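PDB 3RHG: putative phophotriesterase from Proteus mirabilis, which binds two zinc ions per subunit and probably hydrolyses ester bonds, as a member of the phosphotriesterase family of metal-dependent hydrolases. Local coordinates for residues 133-138 / 175-180; 179-184 / 211-216. All blocks are in the same frame, centred on the assembly; numbering follows the deposited sequence.

Contact 1. Residues 133-138 / 175-180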
ATOM      1  N   LYS A 133      26.660  -5.887  23.857  1.00 22.47           N
ATOM      2  CA  LYS A 133      27.014  -6.305  25.207  1.00 24.96           C
ATOM      3  C   LYS A 133      26.182  -5.632  26.297  1.00 24.25           C
ATOM      4  O   LYS A 133      26.225  -6.066  27.444  1.00 27.07           O
ATOM      5  CB  LYS A 133      28.505  -6.058  25.501  1.00 27.21           C
ATOM      6  CG  LYS A 133      29.466  -6.709  24.565  1.00 33.97           C
ATOM      7  CD  LYS A 133      30.902  -6.206  24.900  1.00 41.63           C
ATOM      8  CE  LYS A 133      31.992  -6.843  24.042  1.00 46.66           C
ATOM      9  NZ  LYS A 133      32.271  -8.260  24.437  1.00 47.71           N
ATOM     10  N   ARG A 134      25.462  -4.558  25.978  1.00 21.36           N
ATOM     11  CA  ARG A 134      24.609  -3.947  27.003  1.00 20.95           C
ATOM     12  C   ARG A 134      23.609  -4.950  27.584  1.00 24.04           C
ATOM     13  O   ARG A 134      23.183  -4.793  28.721  1.00 28.59           O
ATOM     14  CB  ARG A 134      23.862  -2.719  26.473  1.00 23.69           C
ATOM     15  CG  ARG A 134      24.754  -1.550  26.048  1.00 26.71           C
ATOM     16  CD  ARG A 134      23.885  -0.392  25.560  1.00 33.31           C
ATOM     17  NE  ARG A 134      23.339   0.392  26.670  1.00 36.02           N
ATOM     18  CZ  ARG A 134      22.288   1.202  26.589  1.00 28.62           C
ATOM     19  NH1 ARG A 134      21.618   1.345  25.452  1.00 28.11           N
ATOM     20  NH2 ARG A 134      21.911   1.874  27.660  1.00 33.00           N
ATOM     21  N   LEU A 135      23.228  -5.959  26.810  1.00 23.00           N
ATOM     22  CA  LEU A 135      22.254  -6.957  27.282  1.00 22.34           C
ATOM     23  C   LEU A 135      22.886  -8.034  28.182  1.00 25.60           C
ATOM     24  O   LEU A 135      22.176  -8.841  28.796  1.00 29.53           O
ATOM     25  CB  LEU A 135      21.551  -7.638  26.096  1.00 20.40           C
ATOM     26  CG  LEU A 135      20.797  -6.724  25.103  1.00 21.02           C
ATOM     27  CD1 LEU A 135      19.957  -7.604  24.180  1.00 21.03           C
ATOM     28  CD2 LEU A 135      19.890  -5.679  25.792  1.00 23.91           C
ATOM     29  N   ALA A 136      24.217  -8.073  28.229  1.00 26.28           N
ATOM     30  CA  ALA A 136      24.937  -9.019  29.095  1.00 29.65           C
ATOM     31  C   ALA A 136      25.191  -8.476  30.509  1.00 26.99           C
ATOM     32  O   ALA A 136      25.812  -9.151  31.346  1.00 29.76           O
ATOM     33  CB  ALA A 136      26.251  -9.441  28.447  1.00 34.07           C
ATOM     34  N   ASP A 137      24.724  -7.258  30.778  1.00 27.74           N
ATOM     35  CA  ASP A 137      24.908  -6.676  32.102  1.00 29.01           C
ATOM     36  C   ASP A 137      24.072  -7.452  33.122  1.00 26.73           C
ATOM     37  O   ASP A 137      23.157  -8.199  32.753  1.00 29.56           O
ATOM     38  CB  ASP A 137      24.484  -5.207  32.128  1.00 28.82           C
ATOM     39  CG  ASP A 137      25.507  -4.271  31.499  1.00 32.30           C
ATOM     40  OD1 ASP A 137      26.667  -4.683  31.268  1.00 39.89           O
ATOM     41  OD2 ASP A 137      25.137  -3.107  31.231  1.00 42.49           O
ATOM     42  N   ASP A 138      24.381  -7.252  34.400  1.00 29.62           N
ATOM     43  CA  ASP A 138      23.641  -7.857  35.497  0.50 30.17           C
ATOM     44  C   ASP A 138      22.158  -7.488  35.403  1.00 27.96           C
ATOM     45  O   ASP A 138      21.824  -6.325  35.190  1.00 28.07           O
ATOM     46  CB  ASP A 138      24.227  -7.331  36.809  0.50 31.55           C
ATOM     47  CG  ASP A 138      23.512  -7.857  38.026  0.50 37.86           C
ATOM     48  OD1 ASP A 138      23.709  -9.041  38.358  0.50 46.00           O
ATOM     49  OD2 ASP A 138      22.769  -7.080  38.662  0.50 42.38           O
ATOM     50  N   ASP A 175      19.947 -14.993  24.559  1.00 20.45           N
ATOM     51  CA  ASP A 175      20.056 -15.058  26.017  1.00 19.58           C
ATOM     52  C   ASP A 175      20.054 -13.644  26.609  1.00 20.98           C
ATOM     53  O   ASP A 175      19.473 -13.397  27.668  1.00 22.24           O
ATOM     54  CB  ASP A 175      21.330 -15.807  26.412  1.00 22.78           C
ATOM     55  CG  ASP A 175      21.215 -17.306  26.195  1.00 30.07           C
ATOM     56  OD1 ASP A 175      20.114 -17.800  25.804  1.00 28.88           O
ATOM     57  OD2 ASP A 175      22.241 -17.997  26.410  1.00 34.34           O
ATOM     58  N   GLY A 176      20.716 -12.708  25.939  1.00 20.85           N
ATOM     59  CA  GLY A 176      20.721 -11.328  26.432  1.00 20.51           C
ATOM     60  C   GLY A 176      19.349 -10.676  26.373  1.00 20.03           C
ATOM     61  O   GLY A 176      18.968  -9.958  27.295  1.00 20.64           O
ATOM     62  N   GLU A 177      18.603 -10.944  25.303  1.00 19.98           N
ATOM     63  CA  GLU A 177      17.237 -10.464  25.202  1.00 18.02           C
ATOM     64  C   GLU A 177      16.343 -11.034  26.305  1.00 17.68           C
ATOM     65  O   GLU A 177      15.469 -10.329  26.826  1.00 18.43           O
ATOM     66  CB  GLU A 177      16.682 -10.686  23.788  1.00 17.65           C
ATOM     67  CG  GLU A 177      17.459  -9.825  22.773  1.00 18.70           C
ATOM     68  CD  GLU A 177      17.282 -10.244  21.316  1.00 19.08           C
ATOM     69  OE1 GLU A 177      16.630 -11.285  21.039  1.00 20.45           O
ATOM     70  OE2 GLU A 177      17.770  -9.499  20.439  1.00 20.72           O
ATOM     71  N   LYS A 178      16.549 -12.297  26.658  1.00 18.25           N
ATOM     72  CA  LYS A 178      15.793 -12.904  27.754  1.00 19.85           C
ATOM     73  C   LYS A 178      16.121 -12.207  29.063  1.00 20.14           C
ATOM     74  O   LYS A 178      15.240 -11.943  29.878  1.00 22.23           O
ATOM     75  CB  LYS A 178      16.052 -14.413  27.846  1.00 20.35           C
ATOM     76  CG  LYS A 178      15.478 -15.144  26.629  1.00 20.39           C
ATOM     77  CD  LYS A 178      15.897 -16.611  26.551  1.00 23.12           C
ATOM     78  CE  LYS A 178      15.152 -17.312  25.421  1.00 22.40           C
ATOM     79  NZ  LYS A 178      15.695 -18.700  25.240  1.00 24.50           N
ATOM     80  N   ASN A 179      17.390 -11.889  29.276  1.00 19.43           N
ATOM     81  CA  ASN A 179      17.741 -11.176  30.494  1.00 22.22           C
ATOM     82  C   ASN A 179      17.246  -9.721  30.549  1.00 18.51           C
ATOM     83  O   ASN A 179      16.829  -9.229  31.609  1.00 19.05           O
ATOM     84  CB  ASN A 179      19.215 -11.334  30.740  1.00 26.56           C
ATOM     85  CG  ASN A 179      19.534 -12.732  31.273  1.00 30.91           C
ATOM     86  OD1 ASN A 179      18.639 -13.431  31.821  1.00 32.28           O
ATOM     87  ND2 ASN A 179      20.773 -13.152  31.123  1.00 41.09           N
ATOM     88  N   SER A 180      17.248  -9.060  29.397  1.00 19.21           N
ATOM     89  CA  SER A 180      16.673  -7.734  29.248  1.00 19.37           C
ATOM     90  C   SER A 180      15.169  -7.790  29.612  1.00 19.46           C
ATOM     91  O   SER A 180      14.651  -6.927  30.328  1.00 18.22           O
ATOM     92  CB  SER A 180      16.884  -7.256  27.808  1.00 19.94           C
ATOM     93  OG  SER A 180      16.107  -6.108  27.505  1.00 21.44           O
TER
HETATM   94  O   HOH W   1      22.325 -11.012  30.427  1.00 59.38           O

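Contact 2. Residues 179-184 / 211-216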
ATOM      1  N   ASN A 179      17.390 -11.889  29.276  1.00 19.43           N
ATOM      2  CA  ASN A 179      17.741 -11.176  30.494  1.00 22.22           C
ATOM      3  C   ASN A 179      17.246  -9.721  30.549  1.00 18.51           C
ATOM      4  O   ASN A 179      16.829  -9.229  31.609  1.00 19.05           O
ATOM      5  CB  ASN A 179      19.215 -11.334  30.740  1.00 26.56           C
ATOM      6  CG  ASN A 179      19.534 -12.732  31.273  1.00 30.91           C
ATOM      7  OD1 ASN A 179      18.639 -13.431  31.821  1.00 32.28           O
ATOM      8  ND2 ASN A 179      20.773 -13.152  31.123  1.00 41.09           N
ATOM      9  N   SER A 180      17.248  -9.060  29.397  1.00 19.21           N
ATOM     10  CA  SER A 180      16.673  -7.734  29.248  1.00 19.37           C
ATOM     11  C   SER A 180      15.169  -7.790  29.612  1.00 19.46           C
ATOM     12  O   SER A 180      14.651  -6.927  30.328  1.00 18.22           O
ATOM     13  CB  SER A 180      16.884  -7.256  27.808  1.00 19.94           C
ATOM     14  OG  SER A 180      16.107  -6.108  27.505  1.00 21.44           O
ATOM     15  N   LEU A 181      14.480  -8.826  29.148  1.00 19.90           N
ATOM     16  CA  LEU A 181      13.074  -9.011  29.494  1.00 18.72           C
ATOM     17  C   LEU A 181      12.884  -9.183  31.014  1.00 20.31           C
ATOM     18  O   LEU A 181      11.977  -8.584  31.617  1.00 19.00           O
ATOM     19  CB  LEU A 181      12.519 -10.197  28.707  1.00 22.99           C
ATOM     20  CG  LEU A 181      11.033 -10.387  28.626  1.00 28.60           C
ATOM     21  CD1 LEU A 181      10.386  -9.189  27.895  1.00 23.08           C
ATOM     22  CD2 LEU A 181      10.746 -11.724  27.906  1.00 22.57           C
ATOM     23  N   ARG A 182      13.717 -10.003  31.639  1.00 18.45           N
ATOM     24  CA  ARG A 182      13.640 -10.160  33.091  1.00 18.85           C
ATOM     25  C   ARG A 182      13.893  -8.844  33.823  1.00 18.68           C
ATOM     26  O   ARG A 182      13.219  -8.546  34.827  1.00 19.55           O
ATOM     27  CB  ARG A 182      14.605 -11.228  33.581  1.00 18.11           C
ATOM     28  CG  ARG A 182      14.228 -12.625  33.095  1.00 20.11           C
ATOM     29  CD  ARG A 182      15.201 -13.676  33.642  1.00 22.76           C
ATOM     30  NE  ARG A 182      14.688 -14.995  33.334  1.00 25.68           N
ATOM     31  CZ  ARG A 182      15.055 -15.721  32.290  1.00 30.39           C
ATOM     32  NH1 ARG A 182      16.004 -15.281  31.447  1.00 28.72           N
ATOM     33  NH2 ARG A 182      14.473 -16.898  32.096  1.00 29.51           N
ATOM     34  N   ALA A 183      14.890  -8.075  33.369  1.00 18.35           N
ATOM     35  CA  ALA A 183      15.150  -6.770  33.979  1.00 18.53           C
ATOM     36  C   ALA A 183      13.951  -5.833  33.873  1.00 18.12           C
ATOM     37  O   ALA A 183      13.626  -5.118  34.827  1.00 18.21           O
ATOM     38  CB  ALA A 183      16.404  -6.104  33.354  1.00 19.14           C
ATOM     39  N   ALA A 184      13.308  -5.831  32.712  1.00 17.81           N
ATOM     40  CA  ALA A 184      12.141  -4.994  32.517  1.00 15.74           C
ATOM     41  C   ALA A 184      11.037  -5.409  33.496  1.00 17.41           C
ATOM     42  O   ALA A 184      10.337  -4.554  34.045  1.00 18.67           O
ATOM     43  CB  ALA A 184      11.640  -5.096  31.054  1.00 17.31           C
ATOM     44  N   LEU A 211       5.687 -14.724  27.361  1.00 17.75           N
ATOM     45  CA  LEU A 211       4.780 -14.673  28.511  1.00 18.24           C
ATOM     46  C   LEU A 211       5.130 -15.699  29.585  1.00 19.64           C
ATOM     47  O   LEU A 211       4.880 -15.470  30.779  1.00 19.45           O
ATOM     48  CB  LEU A 211       3.310 -14.777  28.076  1.00 19.63           C
ATOM     49  CG  LEU A 211       2.875 -13.609  27.176  1.00 19.08           C
ATOM     50  CD1 LEU A 211       1.393 -13.714  26.876  1.00 21.44           C
ATOM     51  CD2 LEU A 211       3.200 -12.270  27.838  1.00 19.40           C
ATOM     52  N   ASP A 212       5.742 -16.816  29.198  1.00 20.07           N
ATOM     53  CA  ASP A 212       6.200 -17.745  30.233  1.00 20.00           C
ATOM     54  C   ASP A 212       7.244 -17.051  31.118  1.00 22.20           C
ATOM     55  O   ASP A 212       7.286 -17.284  32.318  1.00 24.08           O
ATOM     56  CB  ASP A 212       6.783 -19.026  29.643  1.00 20.74           C
ATOM     57  CG  ASP A 212       5.732 -19.942  29.071  1.00 21.56           C
ATOM     58  OD1 ASP A 212       4.518 -19.711  29.284  1.00 22.90           O
ATOM     59  OD2 ASP A 212       6.110 -20.911  28.405  1.00 27.71           O
ATOM     60  N   ILE A 213       8.087 -16.201  30.527  1.00 19.21           N
ATOM     61  CA  ILE A 213       9.028 -15.443  31.341  1.00 18.73           C
ATOM     62  C   ILE A 213       8.333 -14.336  32.141  1.00 18.08           C
ATOM     63  O   ILE A 213       8.489 -14.265  33.358  1.00 19.89           O
ATOM     64  CB  ILE A 213      10.205 -14.882  30.492  1.00 19.65           C
ATOM     65  CG1 ILE A 213      11.081 -16.037  29.944  1.00 20.92           C
ATOM     66  CG2 ILE A 213      11.016 -13.863  31.301  1.00 22.01           C
ATOM     67  CD1 ILE A 213      12.004 -15.596  28.798  1.00 23.94           C
ATOM     68  N   LEU A 214       7.552 -13.482  31.463  1.00 18.66           N
ATOM     69  CA  LEU A 214       6.987 -12.314  32.135  1.00 18.12           C
ATOM     70  C   LEU A 214       5.941 -12.686  33.160  1.00 18.61           C
ATOM     71  O   LEU A 214       5.906 -12.102  34.240  1.00 20.89           O
ATOM     72  CB  LEU A 214       6.362 -11.332  31.131  1.00 18.46           C
ATOM     73  CG  LEU A 214       7.369 -10.629  30.224  1.00 18.44           C
ATOM     74  CD1 LEU A 214       6.629  -9.790  29.157  1.00 19.61           C
ATOM     75  CD2 LEU A 214       8.306  -9.750  31.081  1.00 21.06           C
ATOM     76  N   LEU A 215       5.069 -13.629  32.805  1.00 17.89           N
ATOM     77  CA  LEU A 215       3.922 -13.929  33.660  1.00 19.77           C
ATOM     78  C   LEU A 215       4.213 -15.077  34.625  1.00 20.49           C
ATOM     79  O   LEU A 215       4.030 -14.933  35.826  1.00 27.20           O
ATOM     80  CB  LEU A 215       2.666 -14.218  32.829  1.00 18.43           C
ATOM     81  CG  LEU A 215       2.337 -13.176  31.754  1.00 18.71           C
ATOM     82  CD1 LEU A 215       1.032 -13.542  31.017  1.00 19.31           C
ATOM     83  CD2 LEU A 215       2.222 -11.785  32.403  1.00 20.73           C
ATOM     84  N   THR A 216       4.652 -16.221  34.098  1.00 19.42           N
ATOM     85  CA  THR A 216       4.823 -17.411  34.917  1.00 20.26           C
ATOM     86  C   THR A 216       6.031 -17.265  35.833  1.00 24.24           C
ATOM     87  O   THR A 216       5.932 -17.486  37.041  1.00 26.06           O
ATOM     88  CB  THR A 216       4.944 -18.679  34.037  1.00 23.96           C
ATOM     89  OG1 THR A 216       3.858 -18.703  33.095  1.00 26.95           O
ATOM     90  CG2 THR A 216       4.881 -19.945  34.887  1.00 28.90           C
TER

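Contact 1. Residues 133-138 / 175-180
The carbonyl oxygen of Leu135 meets Asn179 through one water, which donates to Leu135 O at 2.7 Å and accepts a hydrogen bond from Asn179 ND2, also at 2.7 Å. No direct hydrogen bond joins the two segments; the rest of the contact is apolar and is carried by Leu135. Its CB rests against the backbone of Gly176, 3.7 Å from Gly176 O, and with no side chain at Gly176 the CA atoms of Leu135 and Gly176 come within 4.7 Å. The first torsion of Leu135 sets CG beside its own backbone N (chi1 -58°), and from there the two methyls part to different residues. CD1 lies 3.6 Å from Glu177 CG, the two side chains crossing at a slant, while CD2 reaches Ser180 CB at 3.9 Å. Leu125, from the loop before helix 128-131, also touches Leu135. Of the Glu177 side chain it is CG that meets the leucine; the carboxylate turns elsewhere, OE1 bonding to Ser170 OG and to the backbone N of Thr174 just ahead of helix 175-188, and OE2 to the backbone N of Glu128. The contact thus illustrates a division of labour, in which a buried leucine seats the 3-10 turn and loop between helices 128-131 and 139-151 on the first turns of helix 175-188, and a water bridges the carbonyl to Asn179 at the margin of that apolar patch.

Contact 2. Residues 179-184 / 211-216
Ile213 meets both Leu181 and Arg182, chiefly through its CG2 branch. That methyl is 4.0 Å from Leu181 CD2 and 3.9 Å from Arg182 CG, so it lies between the leucine and the aliphatic start of the arginine, whose chain crosses the isoleucine at about a right angle. Ile213 also lies over one face of the guanidinium, toward its rim. The group is held by polar bonds on its own account: NE forms a salt bridge with Glu217, one residue beyond the segment, and NH1 bonds to Asn179 OD1 at 3.2 Å, the N-H...O angle 140° and the donor tilted out of the carbonyl plane. Leu214 comes next, and within the two segments it meets Leu181; its CD2 approaches Leu181 CG at 3.7 Å, the two side chains again nearly perpendicular. Leu181 can serve both partners because its CG stands opposite its backbone N (chi1 -165°), with CD2 reaching Ile213 and CD1 reaching Leu214. At Leu215 and Thr216 the backbone N atoms both turn back to Leu211 O, the second bond weak, as a wider pi-type turn. The short axes pass 9.7 Å apart, their directions differing by 22°. These nearly parallel helices are neighbours on the outside of the barrel: beneath them Leu181 touches Ile167 of strand 163-168, Leu181 and Leu214 share Ile198 of strand 195-199, and Arg182 reaches Ile139 of helix 139-151.

Helix 175-188 is common to both contacts, which share Asn179 and Ser180 and have centres 12 Å apart. Contact 1 uses its first turns and the loop leading to helix 139-151; contact 2 takes up the following turn and reaches forward to helix 207-217. The two sites also meet directly, Lys178 CG lying 4.1 Å from Ile213 CD1. In chain order the pieces run 133-138, 175-184 and 211-216, following barrel strands 118-123, 163-168 and 195-199 in turn. Helix 175-188 is thus joined to the loop before helix 139-151 on one hand and to helix 207-217 on the other, around the barrel's strands 163-168 and 195-199, which bear or end in the zinc ligands Glu166 and His199.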